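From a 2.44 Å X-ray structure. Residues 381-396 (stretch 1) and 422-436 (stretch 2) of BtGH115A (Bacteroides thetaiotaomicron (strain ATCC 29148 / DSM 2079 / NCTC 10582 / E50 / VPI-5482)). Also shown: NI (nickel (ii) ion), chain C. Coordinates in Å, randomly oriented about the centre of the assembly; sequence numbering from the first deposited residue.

Stretch 1 381-396: ERARKGGNGVYYHVSY
Stretch 2, residues 422-436: YDQGIQKMWILNVGD

Two neighbouring parallel strands, 388-393 and one centred on 429-433, carry this contact; their axes lie 6° apart and approach to 4.6 Å. The register pairs V390 with W430, Y391 with I431, Y392 with L432 and H393 with N433, CA atoms 4.7-5.0 Å apart. Extended backbone (Y391 -110/114, I431 -138/123) turns alternate amides and carbonyls across the gap, so V390 and Y392 each bond to stretch 2 through both N and O: V390 N to M429 O (2.7 Å), I431 N to V390 O (2.9 Å), Y392 N to I431 O (2.8 Å), N433 N to Y392 O (2.7 Å). V394 N closes the ladder on N433 O at 3.1 Å, and K428 N opens it on N388 O, also 3.1 Å.

V390, Y392, W430 and L432 share one face. V390 (chi1 p) lays CG1 over the W430 indole, 4.0 Å from the five-ring centroid, while W430 (m, chi2 11°) spends NE1 on I426 O at 3.1 Å. L432 (t, p) sets CD1 3.7 Å from V394 CG1 and 4.2 Å from Y392 CD2, at that ring's edge.

Y391, H393, I431 and N433 point to the other face. N433 (chi1 t) is the polar hub: ND2 donates to Y391 OH (3.0 Å), OD1 accepts from G435 N (3.3 Å), and a water donates to OD1 (2.8 Å) while accepting from S395 OG (2.7 Å). Thus each amide end has partners.

Before the strands, R382, extended with chi1 t, lies with one guanidinium face over G425 CA, 3.5 Å from NE; its NH1 bonds weakly to D423 O (3.3 Å). G425 (89/11) leaves that space free: a CB would clash with R382 NE. N388 (m) turns back, ND2 donating to E381 O at 2.9 Å. After the strands, D436 OD2 binds nickel at 2.4 Å.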

ATOM      1  N   GLU A 381      20.947  11.018  -8.153  1.00 60.45           N
ATOM      2  CA  GLU A 381      20.372  10.379  -6.955  1.00 56.53           C
ATOM      3  C   GLU A 381      20.320   8.891  -7.130  1.00 52.85           C
ATOM      4  O   GLU A 381      20.591   8.141  -6.205  1.00 54.16           O
ATOM      5  CB  GLU A 381      18.965  10.918  -6.659  1.00 56.07           C
ATOM      6  CG  GLU A 381      18.920  12.344  -6.109  1.00 48.83           C
ATOM      7  CD  GLU A 381      17.615  13.087  -6.428  1.00 49.05           C
ATOM      8  OE1 GLU A 381      16.921  12.756  -7.406  1.00 49.71           O
ATOM      9  OE2 GLU A 381      17.273  14.049  -5.709  1.00 47.19           O
ATOM     10  N   ARG A 382      20.008   8.468  -8.342  1.00 50.72           N
ATOM     11  CA  ARG A 382      20.009   7.065  -8.666  1.00 56.99           C
ATOM     12  C   ARG A 382      21.377   6.354  -8.506  1.00 63.03           C
ATOM     13  O   ARG A 382      21.431   5.230  -7.987  1.00 63.62           O
ATOM     14  CB  ARG A 382      19.440   6.891 -10.063  1.00 60.08           C
ATOM     15  CG  ARG A 382      19.309   5.454 -10.489  1.00 60.90           C
ATOM     16  CD  ARG A 382      18.483   5.367 -11.748  1.00 68.53           C
ATOM     17  NE  ARG A 382      18.272   3.951 -11.994  1.00 71.16           N
ATOM     18  CZ  ARG A 382      17.487   3.441 -12.930  1.00 66.71           C
ATOM     19  NH1 ARG A 382      16.798   4.225 -13.757  1.00 62.53           N
ATOM     20  NH2 ARG A 382      17.398   2.124 -13.027  1.00 64.01           N
ATOM     21  N   ALA A 383      22.463   7.013  -8.933  1.00 65.50           N
ATOM     22  CA  ALA A 383      23.823   6.458  -8.854  1.00 57.30           C
ATOM     23  C   ALA A 383      24.404   6.425  -7.406  1.00 56.10           C
ATOM     24  O   ALA A 383      25.389   5.722  -7.143  1.00 50.08           O
ATOM     25  CB  ALA A 383      24.749   7.198  -9.825  1.00 56.73           C
ATOM     26  N   ARG A 384      23.796   7.162  -6.471  1.00 51.30           N
ATOM     27  CA  ARG A 384      24.165   7.052  -5.037  1.00 54.33           C
ATOM     28  C   ARG A 384      24.230   5.598  -4.512  1.00 58.20           C
ATOM     29  O   ARG A 384      23.340   4.775  -4.782  1.00 50.79           O
ATOM     30  CB  ARG A 384      23.200   7.832  -4.150  1.00 54.22           C
ATOM     31  CG  ARG A 384      23.167   9.330  -4.395  1.00 55.47           C
ATOM     32  CD  ARG A 384      22.103  10.020  -3.565  1.00 56.34           C
ATOM     33  NE  ARG A 384      22.159   9.679  -2.138  1.00 56.67           N
ATOM     34  CZ  ARG A 384      22.478  10.522  -1.161  1.00 56.55           C
ATOM     35  NH1 ARG A 384      22.809  11.785  -1.437  1.00 58.33           N
ATOM     36  NH2 ARG A 384      22.487  10.090   0.100  1.00 52.26           N
ATOM     37  N   LYS A 385      25.284   5.322  -3.754  1.00 54.07           N
ATOM     38  CA  LYS A 385      25.563   4.013  -3.187  1.00 57.97           C
ATOM     39  C   LYS A 385      24.434   3.535  -2.239  1.00 56.41           C
ATOM     40  O   LYS A 385      24.164   2.343  -2.161  1.00 56.80           O
ATOM     41  CB  LYS A 385      26.951   4.038  -2.493  1.00 54.78           C
ATOM     42  CG  LYS A 385      27.345   2.822  -1.654  1.00 57.88           C
ATOM     43  CD  LYS A 385      28.248   3.240  -0.482  1.00 73.76           C
ATOM     44  CE  LYS A 385      28.604   2.089   0.484  1.00 74.33           C
ATOM     45  NZ  LYS A 385      29.971   2.240   1.085  1.00 58.55           N
ATOM     46  N   GLY A 386      23.778   4.464  -1.545  1.00 54.43           N
ATOM     47  CA  GLY A 386      22.670   4.148  -0.630  1.00 51.53           C
ATOM     48  C   GLY A 386      21.309   3.779  -1.251  1.00 48.82           C
ATOM     49  O   GLY A 386      20.362   3.385  -0.525  1.00 50.26           O
ATOM     50  N   GLY A 387      21.231   3.882  -2.580  1.00 44.00           N
ATOM     51  CA  GLY A 387      20.029   3.631  -3.382  1.00 42.75           C
ATOM     52  C   GLY A 387      18.848   4.559  -3.086  1.00 44.54           C
ATOM     53  O   GLY A 387      18.964   5.531  -2.345  1.00 50.22           O
ATOM     54  N   ASN A 388      17.685   4.233  -3.639  1.00 46.72           N
ATOM     55  CA  ASN A 388      16.484   5.030  -3.409  1.00 48.45           C
ATOM     56  C   ASN A 388      15.303   4.192  -2.962  1.00 46.12           C
ATOM     57  O   ASN A 388      15.038   3.135  -3.546  1.00 41.20           O
ATOM     58  CB  ASN A 388      16.138   5.843  -4.655  1.00 50.51           C
ATOM     59  CG  ASN A 388      17.195   6.888  -4.978  1.00 52.64           C
ATOM     60  OD1 ASN A 388      17.054   8.046  -4.605  1.00 46.96           O
ATOM     61  ND2 ASN A 388      18.267   6.474  -5.663  1.00 56.21           N
ATOM     62  N   GLY A 389      14.606   4.688  -1.936  1.00 41.84           N
ATOM     63  CA  GLY A 389      13.404   4.067  -1.414  1.00 45.54           C
ATOM     64  C   GLY A 389      12.110   4.832  -1.692  1.00 54.07           C
ATOM     65  O   GLY A 389      12.123   5.931  -2.274  1.00 58.06           O
ATOM     66  N   VAL A 390      10.986   4.237  -1.281  1.00 50.10           N
ATOM     67  CA  VAL A 390       9.666   4.878  -1.347  1.00 46.66           C
ATOM     68  C   VAL A 390       8.776   4.468  -0.172  1.00 45.69           C
ATOM     69  O   VAL A 390       8.763   3.288   0.234  1.00 48.16           O
ATOM     70  CB  VAL A 390       8.955   4.702  -2.733  1.00 46.15           C
ATOM     71  CG1 VAL A 390       8.514   3.263  -3.000  1.00 40.51           C
ATOM     72  CG2 VAL A 390       7.796   5.682  -2.891  1.00 43.88           C
ATOM     73  N   TYR A 391       8.096   5.481   0.372  1.00 39.48           N
ATOM     74  CA  TYR A 391       7.107   5.374   1.400  1.00 37.12           C
ATOM     75  C   TYR A 391       5.791   5.701   0.699  1.00 39.12           C
ATOM     76  O   TYR A 391       5.596   6.836   0.245  1.00 39.16           O
ATOM     77  CB  TYR A 391       7.397   6.372   2.522  1.00 39.21           C
ATOM     78  CG  TYR A 391       6.290   6.556   3.555  1.00 40.16           C
ATOM     79  CD1 TYR A 391       5.558   5.447   4.085  1.00 38.26           C
ATOM     80  CD2 TYR A 391       5.989   7.831   4.041  1.00 41.03           C
ATOM     81  CE1 TYR A 391       4.548   5.638   5.050  1.00 38.69           C
ATOM     82  CE2 TYR A 391       4.981   8.022   5.006  1.00 41.80           C
ATOM     83  CZ  TYR A 391       4.258   6.936   5.496  1.00 40.19           C
ATOM     84  OH  TYR A 391       3.264   7.164   6.436  1.00 43.57           O
ATOM     85  N   TYR A 392       4.917   4.680   0.612  1.00 40.45           N
ATOM     86  CA  TYR A 392       3.650   4.696  -0.129  1.00 37.20           C
ATOM     87  C   TYR A 392       2.463   4.509   0.820  1.00 35.63           C
ATOM     88  O   TYR A 392       2.601   3.824   1.837  1.00 33.66           O
ATOM     89  CB  TYR A 392       3.650   3.577  -1.169  1.00 36.03           C
ATOM     90  CG  TYR A 392       2.672   3.743  -2.345  1.00 38.81           C
ATOM     91  CD1 TYR A 392       3.027   4.462  -3.477  1.00 38.82           C
ATOM     92  CD2 TYR A 392       1.413   3.140  -2.331  1.00 39.85           C
ATOM     93  CE1 TYR A 392       2.152   4.593  -4.551  1.00 41.14           C
ATOM     94  CE2 TYR A 392       0.541   3.258  -3.397  1.00 39.86           C
ATOM     95  CZ  TYR A 392       0.922   3.988  -4.506  1.00 42.78           C
ATOM     96  OH  TYR A 392       0.078   4.117  -5.575  1.00 38.77           O
ATOM     97  N   HIS A 393       1.313   5.103   0.476  1.00 33.21           N
ATOM     98  CA  HIS A 393       0.110   5.043   1.305  1.00 38.09           C
ATOM     99  C   HIS A 393      -1.017   4.258   0.663  1.00 37.21           C
ATOM    100  O   HIS A 393      -1.404   4.570  -0.459  1.00 37.70           O
ATOM    101  CB  HIS A 393      -0.429   6.452   1.609  1.00 38.79           C
ATOM    102  CG  HIS A 393       0.344   7.197   2.646  1.00 42.75           C
ATOM    103  ND1 HIS A 393       1.537   7.838   2.370  1.00 46.41           N
ATOM    104  CD2 HIS A 393       0.084   7.430   3.952  1.00 40.43           C
ATOM    105  CE1 HIS A 393       1.981   8.427   3.466  1.00 45.20           C
ATOM    106  NE2 HIS A 393       1.117   8.197   4.440  1.00 44.79           N
ATOM    107  N   VAL A 394      -1.544   3.258   1.368  1.00 34.55           N
ATOM    108  CA  VAL A 394      -2.892   2.705   1.037  1.00 36.77           C
ATOM    109  C   VAL A 394      -3.918   3.060   2.129  1.00 37.59           C
ATOM    110  O   VAL A 394      -5.060   2.636   2.095  1.00 38.55           O
ATOM    111  CB  VAL A 394      -2.915   1.177   0.730  1.00 35.53           C
ATOM    112  CG1 VAL A 394      -2.122   0.853  -0.542  1.00 31.05           C
ATOM    113  CG2 VAL A 394      -2.437   0.365   1.920  1.00 34.16           C
ATOM    114  N   SER A 395      -3.476   3.890   3.075  1.00 40.93           N
ATOM    115  CA  SER A 395      -4.316   4.416   4.158  1.00 41.95           C
ATOM    116  C   SER A 395      -3.789   5.798   4.605  1.00 39.18           C
ATOM    117  O   SER A 395      -2.594   6.052   4.555  1.00 34.51           O
ATOM    118  CB  SER A 395      -4.358   3.412   5.312  1.00 37.63           C
ATOM    119  OG  SER A 395      -5.048   3.961   6.407  1.00 45.47           O
ATOM    120  N   TYR A 396      -4.668   6.701   5.014  1.00 35.81           N
ATOM    121  CA  TYR A 396      -4.172   8.006   5.399  1.00 36.27           C
ATOM    122  C   TYR A 396      -5.104   8.808   6.265  1.00 35.02           C
ATOM    123  O   TYR A 396      -6.328   8.717   6.135  1.00 37.55           O
ATOM    124  CB  TYR A 396      -3.830   8.798   4.140  1.00 35.82           C
ATOM    125  CG  TYR A 396      -3.317  10.177   4.352  1.00 35.91           C
ATOM    126  CD1 TYR A 396      -2.076  10.387   4.919  1.00 35.97           C
ATOM    127  CD2 TYR A 396      -4.068  11.285   3.956  1.00 38.38           C
ATOM    128  CE1 TYR A 396      -1.583  11.674   5.121  1.00 35.07           C
ATOM    129  CE2 TYR A 396      -3.569  12.577   4.113  1.00 41.51           C
ATOM    130  CZ  TYR A 396      -2.324  12.763   4.713  1.00 40.96           C
ATOM    131  OH  TYR A 396      -1.793  14.026   4.863  1.00 39.17           O
ATOM    132  N   TYR A 422      10.085   1.305  -9.545  1.00 45.01           N
ATOM    133  CA  TYR A 422      11.204   0.401  -9.740  1.00 44.23           C
ATOM    134  C   TYR A 422      12.008   0.750 -11.000  1.00 49.09           C
ATOM    135  O   TYR A 422      13.252   0.827 -10.958  1.00 51.92           O
ATOM    136  CB  TYR A 422      10.756  -1.040  -9.737  1.00 43.81           C
ATOM    137  CG  TYR A 422      11.887  -2.065  -9.781  1.00 44.55           C
ATOM    138  CD1 TYR A 422      12.424  -2.591  -8.603  1.00 44.88           C
ATOM    139  CD2 TYR A 422      12.403  -2.527 -11.012  1.00 45.94           C
ATOM    140  CE1 TYR A 422      13.448  -3.544  -8.641  1.00 48.28           C
ATOM    141  CE2 TYR A 422      13.407  -3.485 -11.062  1.00 47.33           C
ATOM    142  CZ  TYR A 422      13.927  -3.983  -9.882  1.00 48.96           C
ATOM    143  OH  TYR A 422      14.917  -4.920  -9.939  1.00 56.19           O
ATOM    144  N   ASP A 423      11.296   0.980 -12.095  1.00 44.58           N
ATOM    145  CA  ASP A 423      11.909   1.314 -13.374  1.00 49.33           C
ATOM    146  C   ASP A 423      12.731   2.634 -13.288  1.00 51.19           C
ATOM    147  O   ASP A 423      13.821   2.759 -13.851  1.00 50.07           O
ATOM    148  CB  ASP A 423      10.823   1.405 -14.462  1.00 46.66           C
ATOM    149  CG  ASP A 423      10.334   0.035 -14.956  1.00 51.87           C
ATOM    150  OD1 ASP A 423      10.890  -1.023 -14.571  1.00 47.70           O
ATOM    151  OD2 ASP A 423       9.379   0.027 -15.775  1.00 59.13           O
ATOM    152  N   GLN A 424      12.215   3.603 -12.551  1.00 49.53           N
ATOM    153  CA  GLN A 424      12.961   4.825 -12.311  1.00 55.04           C
ATOM    154  C   GLN A 424      14.044   4.662 -11.245  1.00 51.99           C
ATOM    155  O   GLN A 424      14.616   5.641 -10.804  1.00 55.67           O
ATOM    156  CB  GLN A 424      12.034   6.008 -11.991  1.00 53.80           C
ATOM    157  CG  GLN A 424      11.066   6.407 -13.114  1.00 55.95           C
ATOM    158  CD  GLN A 424      11.742   6.823 -14.413  1.00 56.41           C
ATOM    159  OE1 GLN A 424      11.359   6.385 -15.506  1.00 52.42           O
ATOM    160  NE2 GLN A 424      12.753   7.661 -14.301  1.00 59.95           N
ATOM    161  N   GLY A 425      14.344   3.434 -10.843  1.00 52.52           N
ATOM    162  CA  GLY A 425      15.484   3.207  -9.974  1.00 50.84           C
ATOM    163  C   GLY A 425      15.236   3.279  -8.474  1.00 54.10           C
ATOM    164  O   GLY A 425      16.201   3.288  -7.705  1.00 47.17           O
ATOM    165  N   ILE A 426      13.963   3.312  -8.046  1.00 54.01           N
ATOM    166  CA  ILE A 426      13.643   3.178  -6.605  1.00 50.47           C
ATOM    167  C   ILE A 426      13.605   1.669  -6.277  1.00 48.76           C
ATOM    168  O   ILE A 426      12.570   1.016  -6.463  1.00 45.46           O
ATOM    169  CB  ILE A 426      12.334   3.900  -6.220  1.00 46.91           C
ATOM    170  CG1 ILE A 426      12.432   5.383  -6.575  1.00 49.07           C
ATOM    171  CG2 ILE A 426      11.995   3.672  -4.749  1.00 47.74           C
ATOM    172  CD1 ILE A 426      11.192   6.238  -6.354  1.00 44.22           C
ATOM    173  N   GLN A 427      14.735   1.124  -5.812  1.00 43.59           N
ATOM    174  CA  GLN A 427      14.915  -0.333  -5.699  1.00 43.78           C
ATOM    175  C   GLN A 427      15.478  -0.817  -4.360  1.00 46.46           C
ATOM    176  O   GLN A 427      15.710  -2.024  -4.144  1.00 51.20           O
ATOM    177  CB  GLN A 427      15.824  -0.851  -6.813  1.00 41.58           C
ATOM    178  CG  GLN A 427      15.439  -0.461  -8.231  1.00 47.79           C
ATOM    179  CD  GLN A 427      16.240  -1.208  -9.302  1.00 52.50           C
ATOM    180  OE1 GLN A 427      17.129  -2.021  -9.010  1.00 54.60           O
ATOM    181  NE2 GLN A 427      15.915  -0.938 -10.550  1.00 53.06           N
ATOM    182  N   LYS A 428      15.726   0.107  -3.457  1.00 39.59           N
ATOM    183  CA  LYS A 428      16.382  -0.281  -2.235  1.00 44.25           C
ATOM    184  C   LYS A 428      15.347  -0.645  -1.144  1.00 44.96           C
ATOM    185  O   LYS A 428      15.504  -1.649  -0.422  1.00 46.77           O
ATOM    186  CB  LYS A 428      17.335   0.855  -1.797  1.00 48.32           C
ATOM    187  CG  LYS A 428      18.213   0.565  -0.598  1.00 55.21           C
ATOM    188  CD  LYS A 428      19.363  -0.382  -0.909  1.00 54.83           C
ATOM    189  CE  LYS A 428      20.320  -0.359   0.276  1.00 64.35           C
ATOM    190  NZ  LYS A 428      21.709  -0.752  -0.108  1.00 72.52           N
HETATM  191  N   MSE A 429      14.294   0.160  -1.043  1.00 39.05           N
HETATM  192  CA  MSE A 429      13.467   0.159   0.135  1.00 42.90           C
HETATM  193  C   MSE A 429      12.075   0.625  -0.202  1.00 45.43           C
HETATM  194  O   MSE A 429      11.870   1.763  -0.659  1.00 39.94           O
HETATM  195  CB  MSE A 429      14.127   1.089   1.153  1.00 41.89           C
HETATM  196  CG  MSE A 429      13.856   0.763   2.613  1.00 48.52           C
HETATM  197 SE   MSE A 429      14.809   1.978   3.856  1.00 61.06          SE
HETATM  198  CE  MSE A 429      16.639   1.327   3.448  1.00 48.02           C
ATOM    199  N   TRP A 430      11.108  -0.268   0.032  1.00 44.98           N
ATOM    200  CA  TRP A 430       9.681   0.030  -0.135  1.00 43.22           C
ATOM    201  C   TRP A 430       8.952  -0.181   1.187  1.00 40.35           C
ATOM    202  O   TRP A 430       9.115  -1.211   1.870  1.00 42.77           O
ATOM    203  CB  TRP A 430       9.082  -0.905  -1.159  1.00 41.98           C
ATOM    204  CG  TRP A 430       9.419  -0.675  -2.597  1.00 44.57           C
ATOM    205  CD1 TRP A 430      10.368   0.165  -3.132  1.00 47.46           C
ATOM    206  CD2 TRP A 430       8.812  -1.342  -3.699  1.00 45.62           C
ATOM    207  NE1 TRP A 430      10.353   0.087  -4.504  1.00 46.85           N
ATOM    208  CE2 TRP A 430       9.408  -0.828  -4.882  1.00 45.35           C
ATOM    209  CE3 TRP A 430       7.791  -2.305  -3.805  1.00 43.61           C
ATOM    210  CZ2 TRP A 430       9.032  -1.257  -6.156  1.00 47.57           C
ATOM    211  CZ3 TRP A 430       7.411  -2.730  -5.068  1.00 46.86           C
ATOM    212  CH2 TRP A 430       8.035  -2.212  -6.233  1.00 47.60           C
ATOM    213  N   ILE A 431       8.156   0.806   1.541  1.00 33.45           N
ATOM    214  CA  ILE A 431       7.472   0.827   2.807  1.00 30.38           C
ATOM    215  C   ILE A 431       6.065   1.311   2.578  1.00 32.37           C
ATOM    216  O   ILE A 431       5.822   2.449   2.044  1.00 26.91           O
ATOM    217  CB  ILE A 431       8.144   1.751   3.856  1.00 29.70           C
ATOM    218  CG1 ILE A 431       9.569   1.303   4.209  1.00 29.91           C
ATOM    219  CG2 ILE A 431       7.243   1.860   5.097  1.00 31.62           C
ATOM    220  CD1 ILE A 431       9.730  -0.007   4.984  1.00 31.31           C
ATOM    221  N   LEU A 432       5.133   0.448   3.010  1.00 36.33           N
ATOM    222  CA  LEU A 432       3.707   0.681   2.825  1.00 35.07           C
ATOM    223  C   LEU A 432       3.005   1.130   4.110  1.00 36.97           C
ATOM    224  O   LEU A 432       3.049   0.428   5.134  1.00 38.36           O
ATOM    225  CB  LEU A 432       3.080  -0.596   2.281  1.00 34.39           C
ATOM    226  CG  LEU A 432       1.604  -0.656   1.847  1.00 32.79           C
ATOM    227  CD1 LEU A 432       1.263   0.368   0.780  1.00 30.36           C
ATOM    228  CD2 LEU A 432       1.369  -2.059   1.346  1.00 32.51           C
ATOM    229  N   ASN A 433       2.339   2.280   4.060  1.00 35.33           N
ATOM    230  CA  ASN A 433       1.427   2.643   5.135  1.00 33.39           C
ATOM    231  C   ASN A 433       0.145   1.850   5.007  1.00 37.05           C
ATOM    232  O   ASN A 433      -0.573   1.978   3.985  1.00 35.16           O
ATOM    233  CB  ASN A 433       1.092   4.119   5.084  1.00 34.19           C
ATOM    234  CG  ASN A 433       0.336   4.576   6.315  1.00 33.26           C
ATOM    235  OD1 ASN A 433      -0.419   3.814   6.908  1.00 36.76           O
ATOM    236  ND2 ASN A 433       0.557   5.802   6.716  1.00 31.23           N
ATOM    237  N   VAL A 434      -0.143   1.023   6.022  1.00 38.71           N
ATOM    238  CA  VAL A 434      -1.210   0.006   5.886  1.00 37.42           C
ATOM    239  C   VAL A 434      -2.369   0.163   6.855  1.00 41.09           C
ATOM    240  O   VAL A 434      -3.246  -0.737   6.934  1.00 38.94           O
ATOM    241  CB  VAL A 434      -0.695  -1.442   6.032  1.00 35.60           C
ATOM    242  CG1 VAL A 434       0.304  -1.768   4.948  1.00 31.87           C
ATOM    243  CG2 VAL A 434      -0.171  -1.717   7.447  1.00 32.50           C
ATOM    244  N   GLY A 435      -2.344   1.256   7.623  1.00 40.02           N
ATOM    245  CA  GLY A 435      -3.376   1.510   8.620  1.00 39.62           C
ATOM    246  C   GLY A 435      -3.350   0.391   9.653  1.00 42.83           C
ATOM    247  O   GLY A 435      -2.296   0.140  10.280  1.00 36.11           O
ATOM    248  N   ASP A 436      -4.493  -0.309   9.787  1.00 42.81           N
ATOM    249  CA  ASP A 436      -4.670  -1.430  10.748  1.00 41.16           C
ATOM    250  C   ASP A 436      -4.366  -2.794  10.144  1.00 41.39           C
ATOM    251  O   ASP A 436      -4.752  -3.809  10.742  1.00 42.23           O
ATOM    252  CB  ASP A 436      -6.113  -1.480  11.256  1.00 41.81           C
ATOM    253  CG  ASP A 436      -6.613  -0.141  11.761  1.00 42.83           C
ATOM    254  OD1 ASP A 436      -6.209   0.248  12.881  1.00 46.85           O
ATOM    255  OD2 ASP A 436      -7.434   0.501  11.070  1.00 44.24           O
TER
HETATM  256 NI    NI C 802      -8.162   1.625   9.083  1.00 63.57          NI
HETATM  257  O   HOH W   1      -2.931   4.759   7.830  1.00 33.71           O
HETATM  258  O   HOH W   2      -6.751  -0.249   8.132  1.00 34.72           O
HETATM  259  O   HOH W   3      -9.278   2.855  10.934  1.00 47.76           O